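Local coordinates for protein ricin B-like lectin (Macrolepiota procera, PDB 4IZX) that binds carbohydrate as a beta-trefoil, ricin B-like lectin, here with lactose held through its galactose in a surface site, at residues I21-E26 with S57-S62; T74-V79 with F83-W88. All coordinates share one frame; numbering follows the deposited sequence.

Contact 1 (I21-E26 with S57-S62); sequences IDLSGE and SASSGS. With GAL (beta-D-galactopyranose), chain B; BGC (beta-D-glucopyranose), chain C.
Leu23 and Ser57 mark the closest approach of the two backbones, CA to CA 7.6 Å, where the end of strand 20-23 passes the tight loop that follows strand 53-57. The contact is small and rests on one branch of Leu23. With CG anti to the backbone N (chi1 177°), the side chain reaches to the loop and sets its CD2 methyl against two serines. CD2 lies 3.4 Å from Ser60 OG and 3.6 Å from Ser57 OG. Both hydroxyls also serve the loop itself. Ser57 OG accepts a nearly straight bond from Ser60 N (3.1 Å, 169° at the hydrogen), an ST motif, and a weak one from Ser59 N. Ser60 OG takes the N-H of Ser62 in an ST turn. The methyl therefore packs on oxygens already tied to backbone N-H groups.

The sugar lies on the other side of the strand end. Asp22 grips galactose with both carboxylate oxygens: GAL O4 donates to OD1 at 2.6 Å, and GAL O3 donates to OD2 at 2.6 Å. Gly25 N donates to GAL O4 at 2.8 Å, so O4 both donates to Asp22 and accepts from Gly25. Ser24 OG accepts from Glu26 N, an ST turn that shapes the bend around Gly25. Gln42 NE2 also bonds Asp22 OD2, and His37 NE2 and Asn41 ND2 also bond galactose. An aspartate on both O3 and O4, held by a Gln, with an Asn that also bonds the sugar, is characteristic of the galactose site of ricin B-like beta-trefoil lectins.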
loop_
_atom_site.group_PDB
_atom_site.type_symbol
_atom_site.label_atom_id
_atom_site.label_comp_id
_atom_site.label_asym_id
_atom_site.label_seq_id
_atom_site.Cartn_x
_atom_site.Cartn_y
_atom_site.Cartn_z
ATOM N N ILE A 21 4.015 1.130 4.689
ATOM C CA ILE A 21 4.220 0.146 3.637
ATOM C C ILE A 21 5.682 0.163 3.215
ATOM O O ILE A 21 6.192 1.200 2.738
ATOM C CB ILE A 21 3.284 0.392 2.440
ATOM C CG1 ILE A 21 1.822 0.361 2.898
ATOM C CG2 ILE A 21 3.584 -0.562 1.317
ATOM C CD1 ILE A 21 0.812 0.400 1.772
ATOM N N ASP A 22 6.336 -0.980 3.354
ATOM C CA ASP A 22 7.786 -1.118 3.248
ATOM C C ASP A 22 8.086 -2.315 2.347
ATOM O O ASP A 22 7.531 -3.393 2.496
ATOM C CB ASP A 22 8.288 -1.260 4.701
ATOM C CG ASP A 22 9.770 -1.594 4.876
ATOM O OD1 ASP A 22 10.231 -2.565 4.228
ATOM O OD2 ASP A 22 10.415 -0.921 5.734
ATOM N N LEU A 23 8.966 -2.089 1.370
ATOM C CA LEU A 23 9.500 -3.139 0.535
ATOM C C LEU A 23 10.634 -3.793 1.304
ATOM O O LEU A 23 11.698 -3.213 1.519
ATOM C CB LEU A 23 9.985 -2.599 -0.790
ATOM C CG LEU A 23 10.642 -3.614 -1.720
ATOM C CD1 LEU A 23 9.743 -4.794 -1.987
ATOM C CD2 LEU A 23 11.043 -2.970 -3.018
ATOM N N SER A 24 10.407 -5.009 1.790
ATOM C CA SER A 24 11.322 -5.673 2.714
ATOM C C SER A 24 12.755 -5.660 2.224
ATOM O O SER A 24 13.055 -6.132 1.111
ATOM C CB SER A 24 10.895 -7.129 2.883
ATOM O OG SER A 24 11.835 -7.785 3.701
ATOM N N GLY A 25 13.659 -5.242 3.093
ATOM C CA GLY A 25 15.071 -5.321 2.765
ATOM C C GLY A 25 15.641 -6.721 2.870
ATOM O O GLY A 25 16.751 -6.967 2.402
ATOM N N GLU A 26 14.870 -7.648 3.419
ATOM C CA GLU A 26 15.321 -9.016 3.532
ATOM C C GLU A 26 15.319 -9.734 2.208
ATOM O O GLU A 26 16.272 -10.472 1.924
ATOM C CB GLU A 26 14.505 -9.783 4.529
ATOM C CG GLU A 26 15.210 -11.076 4.916
ATOM N N SER A 57 8.468 1.677 -6.420
ATOM C CA SER A 57 9.390 1.750 -5.314
ATOM C C SER A 57 10.527 2.705 -5.620
ATOM O O SER A 57 11.227 2.541 -6.627
ATOM C CB SER A 57 9.969 0.385 -5.039
ATOM O OG SER A 57 11.081 0.463 -4.173
ATOM N N ALA A 58 10.742 3.695 -4.768
ATOM C CA ALA A 58 11.812 4.651 -4.961
ATOM C C ALA A 58 13.185 3.996 -4.853
ATOM O O ALA A 58 14.146 4.503 -5.406
ATOM C CB ALA A 58 11.663 5.803 -3.989
ATOM N N SER A 59 13.319 2.915 -4.121
ATOM C CA SER A 59 14.594 2.217 -3.986
ATOM C C SER A 59 14.866 1.235 -5.117
ATOM O O SER A 59 15.963 1.205 -5.636
ATOM C CB SER A 59 14.678 1.509 -2.659
ATOM O OG SER A 59 13.565 0.677 -2.450
ATOM N N SER A 60 13.889 0.406 -5.465
ATOM C CA SER A 60 14.143 -0.695 -6.379
ATOM C C SER A 60 13.692 -0.452 -7.807
ATOM O O SER A 60 14.150 -1.157 -8.717
ATOM C CB SER A 60 13.519 -1.980 -5.861
ATOM O OG SER A 60 12.143 -1.935 -6.059
ATOM N N GLY A 61 12.687 0.380 -7.980
ATOM C CA GLY A 61 12.060 0.554 -9.290
ATOM C C GLY A 61 11.055 -0.516 -9.684
ATOM O O GLY A 61 10.472 -0.435 -10.773
ATOM N N SER A 62 10.849 -1.510 -8.844
ATOM C CA SER A 62 9.714 -2.404 -8.941
ATOM C C SER A 62 8.438 -1.675 -8.571
ATOM O O SER A 62 8.489 -0.595 -7.986
ATOM C CB SER A 62 9.901 -3.639 -8.016
ATOM O OG SER A 62 11.042 -4.384 -8.344
HETATM C C1 GAL B . 15.585 -3.692 6.423
HETATM C C2 GAL B . 14.968 -2.415 5.944
HETATM C C3 GAL B . 13.619 -2.196 6.626
HETATM C C4 GAL B . 12.744 -3.447 6.483
HETATM C C5 GAL B . 13.520 -4.637 7.001
HETATM C C6 GAL B . 12.739 -5.946 6.914
HETATM O O2 GAL B . 15.823 -1.337 6.269
HETATM O O3 GAL B . 13.004 -1.049 6.038
HETATM O O4 GAL B . 12.413 -3.671 5.097
HETATM O O5 GAL B . 14.719 -4.811 6.248
HETATM O O6 GAL B . 13.517 -7.013 7.489
HETATM C C2 BGC C . 18.898 -6.960 6.037
HETATM C C3 BGC C . 17.566 -6.198 5.880
HETATM C C4 BGC C . 17.724 -4.734 6.231
HETATM C C5 BGC C . 19.065 -4.160 5.749
HETATM C C6 BGC C . 19.413 -2.916 6.549
HETATM C C1 BGC C . 19.948 -6.289 5.177
HETATM O O1 BGC C . 21.129 -7.107 5.075
HETATM O O2 BGC C . 18.601 -8.298 5.663
HETATM O O3 BGC C . 16.536 -6.824 6.675
HETATM O O4 BGC C . 16.687 -3.972 5.603
HETATM O O5 BGC C . 20.128 -5.090 5.910
HETATM O O6 BGC C . 19.336 -3.227 7.946
#

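Contact 2 (T74-V79 with F83-W88)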
loop_
_atom_site.group_PDB
_atom_site.type_symbol
_atom_site.label_atom_id
_atom_site.label_comp_id
_atom_site.label_asym_id
_atom_site.label_seq_id
_atom_site.Cartn_x
_atom_site.Cartn_y
_atom_site.Cartn_z
ATOM N N THR A 74 -4.302 -12.687 -0.128
ATOM C CA THR A 74 -3.299 -12.536 -1.188
ATOM C C THR A 74 -2.221 -11.588 -0.708
ATOM O O THR A 74 -2.505 -10.497 -0.217
ATOM C CB THR A 74 -3.939 -11.948 -2.457
ATOM O OG1 THR A 74 -4.889 -12.852 -2.945
ATOM C CG2 THR A 74 -2.943 -11.656 -3.549
ATOM N N ARG A 75 -0.963 -11.995 -0.856
ATOM C CA ARG A 75 0.169 -11.172 -0.429
ATOM C C ARG A 75 0.465 -10.046 -1.419
ATOM O O ARG A 75 0.424 -10.262 -2.630
ATOM C CB ARG A 75 1.434 -12.034 -0.303
ATOM C CG ARG A 75 1.427 -13.073 0.808
ATOM C CD ARG A 75 2.861 -13.464 1.202
ATOM N NE ARG A 75 3.688 -13.781 0.042
ATOM C CZ ARG A 75 4.961 -13.420 -0.089
ATOM N NH1 ARG A 75 5.558 -12.728 0.871
ATOM N NH2 ARG A 75 5.638 -13.753 -1.180
ATOM N N LEU A 76 0.790 -8.856 -0.915
ATOM C CA LEU A 76 1.393 -7.839 -1.773
ATOM C C LEU A 76 2.879 -8.146 -1.924
ATOM O O LEU A 76 3.576 -8.524 -0.973
ATOM C CB LEU A 76 1.192 -6.447 -1.193
ATOM C CG LEU A 76 -0.096 -5.766 -1.623
ATOM C CD1 LEU A 76 -1.317 -6.409 -1.026
ATOM C CD2 LEU A 76 -0.015 -4.280 -1.405
ATOM N N VAL A 77 3.366 -7.963 -3.142
ATOM C CA VAL A 77 4.759 -8.175 -3.510
ATOM C C VAL A 77 5.180 -7.123 -4.540
ATOM O O VAL A 77 4.365 -6.568 -5.271
ATOM C CB VAL A 77 4.989 -9.587 -4.089
ATOM C CG1 VAL A 77 4.808 -10.672 -3.033
ATOM C CG2 VAL A 77 4.148 -9.838 -5.333
ATOM N N ALA A 78 6.490 -6.891 -4.606
ATOM C CA ALA A 78 7.072 -6.133 -5.689
ATOM C C ALA A 78 6.984 -6.892 -7.007
ATOM O O ALA A 78 7.271 -8.074 -7.040
ATOM C CB ALA A 78 8.548 -5.898 -5.398
ATOM N N VAL A 79 6.610 -6.210 -8.075
ATOM C CA VAL A 79 6.453 -6.825 -9.398
ATOM C C VAL A 79 7.168 -5.976 -10.441
ATOM O O VAL A 79 7.407 -4.777 -10.265
ATOM C CB VAL A 79 4.972 -7.021 -9.769
ATOM C CG1 VAL A 79 4.312 -7.972 -8.807
ATOM C CG2 VAL A 79 4.193 -5.718 -9.858
ATOM N N PHE A 83 1.474 -2.111 -11.952
ATOM C CA PHE A 83 0.220 -2.733 -11.548
ATOM C C PHE A 83 -0.749 -1.626 -11.124
ATOM O O PHE A 83 -0.439 -0.803 -10.264
ATOM C CB PHE A 83 0.437 -3.711 -10.394
ATOM C CG PHE A 83 -0.793 -4.451 -9.985
ATOM C CD1 PHE A 83 -1.174 -5.602 -10.618
ATOM C CD2 PHE A 83 -1.612 -3.942 -9.009
ATOM C CE1 PHE A 83 -2.330 -6.264 -10.247
ATOM C CE2 PHE A 83 -2.767 -4.602 -8.634
ATOM C CZ PHE A 83 -3.116 -5.779 -9.250
ATOM N N GLU A 84 -1.916 -1.598 -11.748
ATOM C CA GLU A 84 -2.907 -0.551 -11.496
ATOM C C GLU A 84 -3.740 -0.807 -10.254
ATOM O O GLU A 84 -4.260 -1.914 -10.037
ATOM C CB GLU A 84 -3.810 -0.346 -12.709
ATOM C CG GLU A 84 -3.130 0.422 -13.842
ATOM C CD GLU A 84 -4.045 0.706 -15.018
ATOM O OE1 GLU A 84 -3.876 1.722 -15.694
ATOM O OE2 GLU A 84 -4.918 -0.135 -15.310
ATOM N N TRP A 85 -3.933 0.275 -9.516
ATOM C CA TRP A 85 -4.748 0.326 -8.308
ATOM C C TRP A 85 -5.796 1.422 -8.437
ATOM O O TRP A 85 -5.560 2.455 -9.038
ATOM C CB TRP A 85 -3.873 0.665 -7.081
ATOM C CG TRP A 85 -2.819 -0.338 -6.800
ATOM C CD1 TRP A 85 -1.508 -0.264 -7.126
ATOM C CD2 TRP A 85 -2.979 -1.569 -6.075
ATOM N NE1 TRP A 85 -0.830 -1.372 -6.633
ATOM C CE2 TRP A 85 -1.716 -2.179 -5.984
ATOM C CE3 TRP A 85 -4.075 -2.229 -5.502
ATOM C CZ2 TRP A 85 -1.519 -3.394 -5.314
ATOM C CZ3 TRP A 85 -3.874 -3.421 -4.855
ATOM C CH2 TRP A 85 -2.604 -3.990 -4.769
ATOM N N HIS A 86 -6.946 1.218 -7.791
ATOM C CA HIS A 86 -7.890 2.295 -7.547
ATOM C C HIS A 86 -7.664 2.791 -6.114
ATOM O O HIS A 86 -7.512 2.004 -5.197
ATOM C CB HIS A 86 -9.338 1.839 -7.690
ATOM C CG HIS A 86 -9.774 1.643 -9.117
ATOM N ND1 HIS A 86 -11.028 1.163 -9.456
ATOM C CD2 HIS A 86 -9.141 1.923 -10.283
ATOM C CE1 HIS A 86 -11.140 1.170 -10.769
ATOM N NE2 HIS A 86 -10.016 1.624 -11.293
ATOM N N ILE A 87 -7.635 4.109 -5.941
ATOM C CA ILE A 87 -7.381 4.712 -4.651
ATOM C C ILE A 87 -8.514 5.673 -4.350
ATOM O O ILE A 87 -8.804 6.543 -5.153
ATOM C CB ILE A 87 -6.018 5.425 -4.616
ATOM C CG1 ILE A 87 -4.897 4.433 -4.948
ATOM C CG2 ILE A 87 -5.821 6.083 -3.264
ATOM C CD1 ILE A 87 -3.518 5.017 -4.913
ATOM N N TRP A 88 -9.167 5.487 -3.207
ATOM C CA TRP A 88 -10.314 6.295 -2.844
ATOM C C TRP A 88 -10.186 6.754 -1.425
ATOM O O TRP A 88 -9.640 6.048 -0.580
ATOM C CB TRP A 88 -11.640 5.530 -2.966
ATOM C CG TRP A 88 -11.856 4.952 -4.331
ATOM C CD1 TRP A 88 -11.999 3.625 -4.643
ATOM C CD2 TRP A 88 -11.936 5.670 -5.568
ATOM N NE1 TRP A 88 -12.119 3.479 -5.996
ATOM C CE2 TRP A 88 -12.099 4.714 -6.591
ATOM C CE3 TRP A 88 -11.890 7.033 -5.912
ATOM C CZ2 TRP A 88 -12.159 5.090 -7.953
ATOM C CZ3 TRP A 88 -11.953 7.387 -7.250
ATOM C CH2 TRP A 88 -12.097 6.416 -8.249
#
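Leu76 and Trp85 meet through a methyl and the far end of the indole: Leu76 CD2 lies 4.3 Å from Trp85 CH2 and comes to the ring obliquely. The CB of Leu76 does not point straight at the other segment; it is the CD2 branch that bridges the gap. The second touch is between Val79 CG2 and Phe83 CB, again 4.3 Å. Here the valine meets the root of the phenylalanine and not its ring. Phe83 has CG anti to the backbone N (chi1 -176°), which carries the ring away from Val79 and over to Trp85.

The two aromatic rings are turned strongly against each other. Phe83 presents its edge to the indole, with CD2 3.4 Å above the plane of Trp85 and offset toward the rim. Trp85 CD2 in turn lies in the plane of the phenyl ring. The edge of Phe83 lies over one face of the indole, while the methyl of Leu76 meets its far end. Its polar end is fixed as well, since Trp85 NE1 bonds the carbonyl O of Leu64.

Around this pair, Ile66 touches both Phe83 and Trp85, while Leu108 touches both Leu76 and Trp85. The contact is apolar packing between strand 76-79 and the chain leading into strand 86-89. Leu76 and Trp85 are buried in the interior of the beta-trefoil, while Val79 and Phe83 lie nearer its surface.

The contacts follow in series along the chain: contact 1 ends at Ser62, and contact 2 begins at Thr74. Their centres are about 13 Å apart, and both lie in the same ricin B lectin fold. Strands 63-66 and 76-79 form an antiparallel pair that joins them, since the loop of contact 1 runs into the first and contact 2 uses the second. They also touch directly: Leu23 CD1 packs on Ala78 CB at 3.8 Å, and Ser62 CB lies 3.7 Å from Ala78 CB. Ala78 thus brings strand 76-79 against the strand end that holds Asp22, though it takes no part in contact 2 itself. The sugar stays at the surface, about 13 Å from the Leu76 side chain.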